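Local coordinates for putative dioxygenase (1H-3-hydroxy-4-oxoquinaldine 2,4-dioxygenase) (Mycobacteroides abscessus subsp. abscessus, PDB 6RA3), which cleaves the heterocyclic ring of the Pseudomonas quinolone signal with dioxygen, giving N-octanoylanthranilate and carbon monoxide, on an alpha/beta-hydrolase fold, at residues G40-P43 with Y44-A48; E142-K145 with E146-G150; I187-A190 with Y191-W194. One frame throughout, in Å; residues are numbered along the deposited sequence.

Contact 1: residues G40-P43 with Y44-A48; sequences GMLP and YLRAA
M41 and L45, four residues apart, cross at a slant, and the methyl CE of M41 lies 3.9 Å from CD1 of L45. The thioether chain of M41 bends at its last torsion (chi3 58°), which swings CE back toward the leucine. Apolar residues suit both places: each touches I93 of strand 90-95, L45 goes on to F25 and T27 of strand 24-28, and M41 also meets V256 of helix 253-266, the helix on which Y44 packs. Helix 42-48 is the crossover of a beta-alpha-beta unit between strands 24-28 and 51-54. In Y44, CE2, at the ring edge, lies 3.6 Å from the carbonyl O of G40, which is in the ring plane. R46 holds CG between its backbone N and carbonyl carbon (chi1 65°), which sets CG 3.1 Å from O of L42, the same oxygen that accepts R46 N at 2.9 Å. From there the extended chain brings NE within 2.7 Å of a water in the guanidinium plane, and that water donates to O of P43 (2.6 Å). NH1 bonds Q17, and Y170 of a second subunit makes a cation-pi contact with R46. P43 O also receives a weak bond from A47 N, at 3.4 Å, and the water supplements the helical bonding there and ties the arginine to its own first turn.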
loop_
_atom_site.group_PDB
_atom_site.type_symbol
_atom_site.label_atom_id
_atom_site.label_comp_id
_atom_site.label_asym_id
_atom_site.label_seq_id
_atom_site.Cartn_x
_atom_site.Cartn_y
_atom_site.Cartn_z
ATOM N N GLY A 40 12.915 2.200 -10.900
ATOM C CA GLY A 40 13.923 1.584 -11.746
ATOM C C GLY A 40 15.319 1.676 -11.164
ATOM O O GLY A 40 16.114 0.746 -11.301
ATOM N N MET A 41 15.644 2.812 -10.540
ATOM C CA MET A 41 16.958 3.041 -9.958
ATOM C C MET A 41 17.093 2.419 -8.577
ATOM O O MET A 41 18.215 2.152 -8.131
ATOM C CB MET A 41 17.232 4.547 -9.826
ATOM C CG MET A 41 17.558 5.307 -11.152
ATOM S SD MET A 41 17.662 7.092 -10.901
ATOM C CE MET A 41 18.930 7.289 -9.686
ATOM N N LEU A 42 15.974 2.214 -7.884
ATOM C CA LEU A 42 16.010 1.801 -6.483
ATOM C C LEU A 42 16.845 0.551 -6.222
ATOM O O LEU A 42 17.615 0.545 -5.251
ATOM C CB LEU A 42 14.571 1.581 -6.020
ATOM C CG LEU A 42 14.461 1.077 -4.587
ATOM C CD1 LEU A 42 15.120 2.037 -3.622
ATOM C CD2 LEU A 42 13.008 0.904 -4.266
ATOM N N PRO A 43 16.725 -0.530 -6.980
ATOM C CA PRO A 43 17.544 -1.710 -6.647
ATOM C C PRO A 43 19.033 -1.405 -6.618
ATOM O O PRO A 43 19.760 -1.937 -5.770
ATOM C CB PRO A 43 17.193 -2.706 -7.754
ATOM C CG PRO A 43 16.006 -2.146 -8.464
ATOM C CD PRO A 43 15.971 -0.704 -8.231
ATOM N N TYR A 44 19.496 -0.525 -7.517
ATOM C CA TYR A 44 20.901 -0.149 -7.598
ATOM C C TYR A 44 21.275 0.819 -6.485
ATOM O O TYR A 44 22.341 0.694 -5.886
ATOM C CB TYR A 44 21.204 0.466 -8.974
ATOM C CG TYR A 44 20.803 -0.402 -10.140
ATOM C CD1 TYR A 44 21.631 -1.413 -10.602
ATOM C CD2 TYR A 44 19.598 -0.207 -10.792
ATOM C CE1 TYR A 44 21.261 -2.209 -11.678
ATOM C CE2 TYR A 44 19.221 -0.998 -11.863
ATOM C CZ TYR A 44 20.063 -1.991 -12.309
ATOM O OH TYR A 44 19.688 -2.781 -13.374
ATOM N N LEU A 45 20.398 1.770 -6.162
ATOM C CA LEU A 45 20.717 2.729 -5.105
ATOM C C LEU A 45 20.798 2.042 -3.747
ATOM O O LEU A 45 21.710 2.313 -2.945
ATOM C CB LEU A 45 19.669 3.853 -5.066
ATOM C CG LEU A 45 19.588 4.790 -6.283
ATOM C CD1 LEU A 45 18.499 5.857 -6.079
ATOM C CD2 LEU A 45 20.960 5.442 -6.557
ATOM N N ARG A 46 19.825 1.178 -3.451
ATOM C CA ARG A 46 19.737 0.620 -2.101
ATOM C C ARG A 46 20.848 -0.401 -1.852
ATOM O O ARG A 46 21.221 -0.639 -0.696
ATOM C CB ARG A 46 18.341 -0.003 -1.864
ATOM C CG ARG A 46 18.022 -1.204 -2.729
ATOM C CD ARG A 46 16.742 -1.933 -2.328
ATOM N NE ARG A 46 16.662 -3.287 -2.902
ATOM C CZ ARG A 46 15.614 -4.111 -2.767
ATOM N NH1 ARG A 46 14.548 -3.721 -2.075
ATOM N NH2 ARG A 46 15.605 -5.330 -3.318
ATOM N N ALA A 47 21.389 -1.001 -2.916
ATOM C CA ALA A 47 22.564 -1.850 -2.763
ATOM C C ALA A 47 23.780 -1.034 -2.372
ATOM O O ALA A 47 24.679 -1.549 -1.704
ATOM C CB ALA A 47 22.832 -2.616 -4.052
ATOM N N ALA A 48 23.810 0.248 -2.742
ATOM C CA ALA A 48 24.988 1.070 -2.508
ATOM C C ALA A 48 24.934 1.809 -1.179
ATOM O O ALA A 48 25.946 1.896 -0.476
ATOM C CB ALA A 48 25.156 2.060 -3.671
HETATM O O HOH W 1 18.959 -3.914 -4.260
#

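Contact 2: residues E142-K145 with E146-G150; sequences ERWK and EGRDG
The first turn of helix 144-156 is built here, with R143 at the N-cap position and W144 and R148 side by side one turn apart. R143 O accepts G147 N at 3.1 Å, and D149 N meets K145 O almost straight (2.9 Å, N-H...O 178°). Glycine at 147 brings no side chain to this turn. W144 is buried, its indole against W180 and F177, while NE1 bonds E86 of a third subunit, a use of the one polar atom on an otherwise apolar ring. A lysine suits the partly exposed position of K145, because its long extended chain carries NZ to the carbonyl O of that same E86. R143 and E146 also run alongside each other, CG of the arginine lying 3.2 Å from OE2; the charged end of R143 goes instead to D140, with which NH2 forms a salt bridge. R148 sends CG anti to its backbone N (chi1 -176°) and bends at chi3, which places the guanidinium beside the indole. The two planes stand 68° apart, and the rim atom CZ3 of W144 lies over one face of the guanidinium, 3.7 Å above its plane. NH2 of R148 forms a long salt bridge with OD1 of D149, at 3.5 Å.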
loop_
_atom_site.group_PDB
_atom_site.type_symbol
_atom_site.label_atom_id
_atom_site.label_comp_id
_atom_site.label_asym_id
_atom_site.label_seq_id
_atom_site.Cartn_x
_atom_site.Cartn_y
_atom_site.Cartn_z
ATOM N N GLU A 142 -9.649 25.813 -17.994
ATOM C CA GLU A 142 -10.298 25.215 -19.158
ATOM C C GLU A 142 -9.339 24.502 -20.105
ATOM O O GLU A 142 -9.799 23.749 -20.966
ATOM C CB GLU A 142 -11.080 26.285 -19.944
ATOM C CG GLU A 142 -12.235 26.894 -19.169
ATOM C CD GLU A 142 -11.826 28.124 -18.363
ATOM O OE1 GLU A 142 -11.086 28.981 -18.902
ATOM O OE2 GLU A 142 -12.246 28.231 -17.187
ATOM N N ARG A 143 -8.029 24.707 -19.983
ATOM C CA ARG A 143 -7.088 24.134 -20.941
ATOM C C ARG A 143 -5.879 23.476 -20.281
ATOM O O ARG A 143 -4.956 23.048 -20.987
ATOM C CB ARG A 143 -6.633 25.217 -21.926
ATOM C CG ARG A 143 -7.629 25.421 -23.072
ATOM C CD ARG A 143 -7.277 26.607 -23.970
ATOM N NE ARG A 143 -7.454 27.873 -23.260
ATOM C CZ ARG A 143 -8.628 28.473 -23.057
ATOM N NH1 ARG A 143 -9.754 27.932 -23.512
ATOM N NH2 ARG A 143 -8.679 29.620 -22.390
ATOM N N TRP A 144 -5.873 23.324 -18.956
ATOM C CA TRP A 144 -4.691 22.777 -18.302
ATOM C C TRP A 144 -4.354 21.385 -18.835
ATOM O O TRP A 144 -3.178 21.049 -18.999
ATOM C CB TRP A 144 -4.891 22.755 -16.786
ATOM C CG TRP A 144 -5.839 21.686 -16.328
ATOM C CD1 TRP A 144 -7.184 21.804 -16.137
ATOM C CD2 TRP A 144 -5.504 20.324 -16.014
ATOM N NE1 TRP A 144 -7.708 20.602 -15.722
ATOM C CE2 TRP A 144 -6.697 19.678 -15.631
ATOM C CE3 TRP A 144 -4.307 19.593 -16.013
ATOM C CZ2 TRP A 144 -6.734 18.327 -15.256
ATOM C CZ3 TRP A 144 -4.340 18.254 -15.629
ATOM C CH2 TRP A 144 -5.554 17.635 -15.264
ATOM N N LYS A 145 -5.365 20.573 -19.144
ATOM C CA LYS A 145 -5.093 19.260 -19.720
ATOM C C LYS A 145 -4.373 19.393 -21.057
ATOM O O LYS A 145 -3.493 18.584 -21.382
ATOM C CB LYS A 145 -6.390 18.464 -19.904
ATOM C CG LYS A 145 -7.125 18.143 -18.624
ATOM C CD LYS A 145 -8.421 17.383 -18.889
ATOM C CE LYS A 145 -9.208 17.177 -17.578
ATOM N NZ LYS A 145 -10.159 15.995 -17.599
ATOM N N GLU A 146 -4.742 20.405 -21.849
ATOM C CA GLU A 146 -4.032 20.672 -23.095
ATOM C C GLU A 146 -2.560 20.932 -22.825
ATOM O O GLU A 146 -1.684 20.305 -23.430
ATOM C CB GLU A 146 -4.653 21.868 -23.822
ATOM C CG GLU A 146 -6.017 21.602 -24.445
ATOM C CD GLU A 146 -6.522 22.797 -25.274
ATOM O OE1 GLU A 146 -5.694 23.490 -25.912
ATOM O OE2 GLU A 146 -7.749 23.048 -25.280
ATOM N N GLY A 147 -2.269 21.854 -21.911
ATOM C CA GLY A 147 -0.889 22.126 -21.560
ATOM C C GLY A 147 -0.158 20.891 -21.072
ATOM O O GLY A 147 1.025 20.703 -21.369
ATOM N N ARG A 148 -0.850 20.024 -20.320
ATOM C CA ARG A 148 -0.196 18.829 -19.789
ATOM C C ARG A 148 0.167 17.852 -20.905
ATOM O O ARG A 148 1.312 17.387 -20.981
ATOM C CB ARG A 148 -1.088 18.141 -18.757
ATOM C CG ARG A 148 -0.422 16.940 -18.093
ATOM C CD ARG A 148 -1.413 16.078 -17.359
ATOM N NE ARG A 148 -2.492 15.653 -18.247
ATOM C CZ ARG A 148 -3.512 14.883 -17.882
ATOM N NH1 ARG A 148 -3.611 14.426 -16.634
ATOM N NH2 ARG A 148 -4.428 14.572 -18.782
ATOM N N ASP A 149 -0.805 17.500 -21.764
ATOM C CA ASP A 149 -0.513 16.615 -22.896
ATOM C C ASP A 149 0.615 17.181 -23.761
ATOM O O ASP A 149 1.448 16.430 -24.278
ATOM C CB ASP A 149 -1.767 16.397 -23.750
ATOM C CG ASP A 149 -2.943 15.841 -22.963
ATOM O OD1 ASP A 149 -2.794 15.496 -21.762
ATOM O OD2 ASP A 149 -4.040 15.761 -23.562
ATOM N N GLY A 150 0.658 18.506 -23.922
ATOM C CA GLY A 150 1.730 19.117 -24.696
ATOM C C GLY A 150 3.099 18.931 -24.060
ATOM O O GLY A 150 4.071 18.581 -24.740
#

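Contact 3: residues I187-A190 with Y191-W194; sequences IDEA and YRTW
R192 runs from its CB back along the preceding turn, toward D188 and E189. CB rests 3.7 Å from the carbonyl O of D188, and CG comes closer to that oxygen, which also accepts the backbone N of R192. At chi3 (-23°) the chain folds sharply, laying the guanidinium over the backbone of E189, whose CA sits 3.5 Å above one face, toward the rim. NH1 then points to D188 OD2, which lies at the edge of the group and in its plane; the salt bridge is long at 3.5 Å, and its hydrogen bond weak. NH2 ends near CG of E189, whose carboxylate stays apart. An arginine suits this outer face, since its flexible chain can cover the backbone while its charge meets the buried D188, whose OD2 also bonds H136 on helix 129-137. All this belongs to the last turns of helix 177-194, whose buried face, with Y191 and I187, packs against H97, a substrate-binding residue, and so probably borders the substrate pocket; the OH of Y191 bonds the carbonyl O of I123. I187 runs alongside the tyrosine, with CG2 in the ring plane 3.8 Å from CE1. Both are buried, and the Y191 ring meets W100 edge-to-face. Near the C-terminal end, T193 turns its hydroxyl back on the helix: OG1, anti to its carbonyl carbon (chi1 -54°), donates to E189 O at 2.7 Å. T193 N donates to the same oxygen at 2.9 Å, and the two donors come from opposite faces of the carbonyl plane. W194 N closes the run on A190 O at 3.1 Å.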
loop_
_atom_site.group_PDB
_atom_site.type_symbol
_atom_site.label_atom_id
_atom_site.label_comp_id
_atom_site.label_asym_id
_atom_site.label_seq_id
_atom_site.Cartn_x
_atom_site.Cartn_y
_atom_site.Cartn_z
ATOM N N ILE A 187 7.332 26.793 -10.828
ATOM C CA ILE A 187 8.385 26.785 -11.840
ATOM C C ILE A 187 8.516 28.170 -12.481
ATOM O O ILE A 187 9.601 28.770 -12.502
ATOM C CB ILE A 187 8.098 25.700 -12.891
ATOM C CG1 ILE A 187 8.011 24.303 -12.229
ATOM C CG2 ILE A 187 9.173 25.692 -13.953
ATOM C CD1 ILE A 187 7.548 23.199 -13.179
ATOM N N ASP A 188 7.408 28.706 -13.000
ATOM C CA ASP A 188 7.454 30.038 -13.603
ATOM C C ASP A 188 8.138 31.022 -12.666
ATOM O O ASP A 188 9.040 31.763 -13.071
ATOM C CB ASP A 188 6.040 30.490 -13.965
ATOM C CG ASP A 188 6.001 31.770 -14.785
ATOM O OD1 ASP A 188 6.804 31.922 -15.729
ATOM O OD2 ASP A 188 5.111 32.603 -14.520
ATOM N N GLU A 189 7.794 30.979 -11.380
ATOM C CA GLU A 189 8.361 31.933 -10.433
ATOM C C GLU A 189 9.848 31.671 -10.196
ATOM O O GLU A 189 10.622 32.615 -9.980
ATOM C CB GLU A 189 7.606 31.888 -9.110
ATOM C CG GLU A 189 8.136 32.837 -8.023
ATOM C CD GLU A 189 7.681 32.438 -6.627
ATOM O OE1 GLU A 189 6.774 31.575 -6.517
ATOM O OE2 GLU A 189 8.222 32.987 -5.641
ATOM N N ALA A 190 10.259 30.400 -10.184
ATOM C CA ALA A 190 11.659 30.080 -9.926
ATOM C C ALA A 190 12.559 30.685 -11.010
ATOM O O ALA A 190 13.600 31.279 -10.710
ATOM C CB ALA A 190 11.831 28.562 -9.843
ATOM N N TYR A 191 12.150 30.581 -12.273
ATOM C CA TYR A 191 12.950 31.167 -13.347
ATOM C C TYR A 191 12.887 32.691 -13.355
ATOM O O TYR A 191 13.851 33.341 -13.787
ATOM C CB TYR A 191 12.510 30.627 -14.697
ATOM C CG TYR A 191 13.008 29.233 -14.964
ATOM C CD1 TYR A 191 12.228 28.130 -14.642
ATOM C CD2 TYR A 191 14.259 29.015 -15.535
ATOM C CE1 TYR A 191 12.675 26.834 -14.885
ATOM C CE2 TYR A 191 14.718 27.723 -15.784
ATOM C CZ TYR A 191 13.914 26.635 -15.451
ATOM O OH TYR A 191 14.330 25.345 -15.684
ATOM N N ARG A 192 11.779 33.280 -12.889
ATOM C CA ARG A 192 11.701 34.739 -12.787
ATOM C C ARG A 192 12.555 35.278 -11.651
ATOM O O ARG A 192 13.042 36.409 -11.727
ATOM C CB ARG A 192 10.256 35.201 -12.559
ATOM C CG ARG A 192 9.320 35.009 -13.721
ATOM C CD ARG A 192 8.042 35.817 -13.520
ATOM N NE ARG A 192 7.777 36.138 -12.120
ATOM C CZ ARG A 192 6.922 35.489 -11.331
ATOM N NH1 ARG A 192 6.223 34.455 -11.789
ATOM N NH2 ARG A 192 6.766 35.886 -10.073
ATOM N N THR A 193 12.705 34.514 -10.575
ATOM C CA THR A 193 13.462 34.969 -9.414
ATOM C C THR A 193 14.963 34.883 -9.665
ATOM O O THR A 193 15.696 35.860 -9.469
ATOM C CB THR A 193 13.086 34.112 -8.204
ATOM O OG1 THR A 193 11.668 34.136 -8.044
ATOM C CG2 THR A 193 13.794 34.603 -6.908
ATOM N N TRP A 194 15.419 33.713 -10.099
ATOM C CA TRP A 194 16.834 33.377 -10.179
ATOM C C TRP A 194 17.417 33.596 -11.558
ATOM O O TRP A 194 18.642 33.701 -11.680
ATOM C CB TRP A 194 17.048 31.898 -9.795
ATOM C CG TRP A 194 16.751 31.650 -8.390
ATOM C CD1 TRP A 194 15.652 31.023 -7.888
ATOM C CD2 TRP A 194 17.540 32.049 -7.271
ATOM N NE1 TRP A 194 15.709 31.006 -6.526
ATOM C CE2 TRP A 194 16.862 31.621 -6.114
ATOM C CE3 TRP A 194 18.773 32.706 -7.132
ATOM C CZ2 TRP A 194 17.367 31.832 -4.820
ATOM C CZ3 TRP A 194 19.270 32.923 -5.840
ATOM C CH2 TRP A 194 18.566 32.482 -4.704
#

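All three contacts are local, each within one helix, and no two touch. Contacts 1 and 3 are partly buried and lie on opposite sides of the chain's centre, whereas contact 2 is at the surface. Contact 1 seats the short crossover helix on the sheet through apolar side chains, with its arginine held by Q17 and meeting a tyrosine of a second subunit. Contact 2 opens helix 144-156 and sends the indole N-H and the lysine to a third subunit, so aromatic and charged groups mix there. Contact 3, touched by no other chain, finishes helix 177-194, pairing a buried face near the substrate-binding histidine with a charged outer one. Contacts 2 and 3 are nearest, about 11 Å between closest atoms.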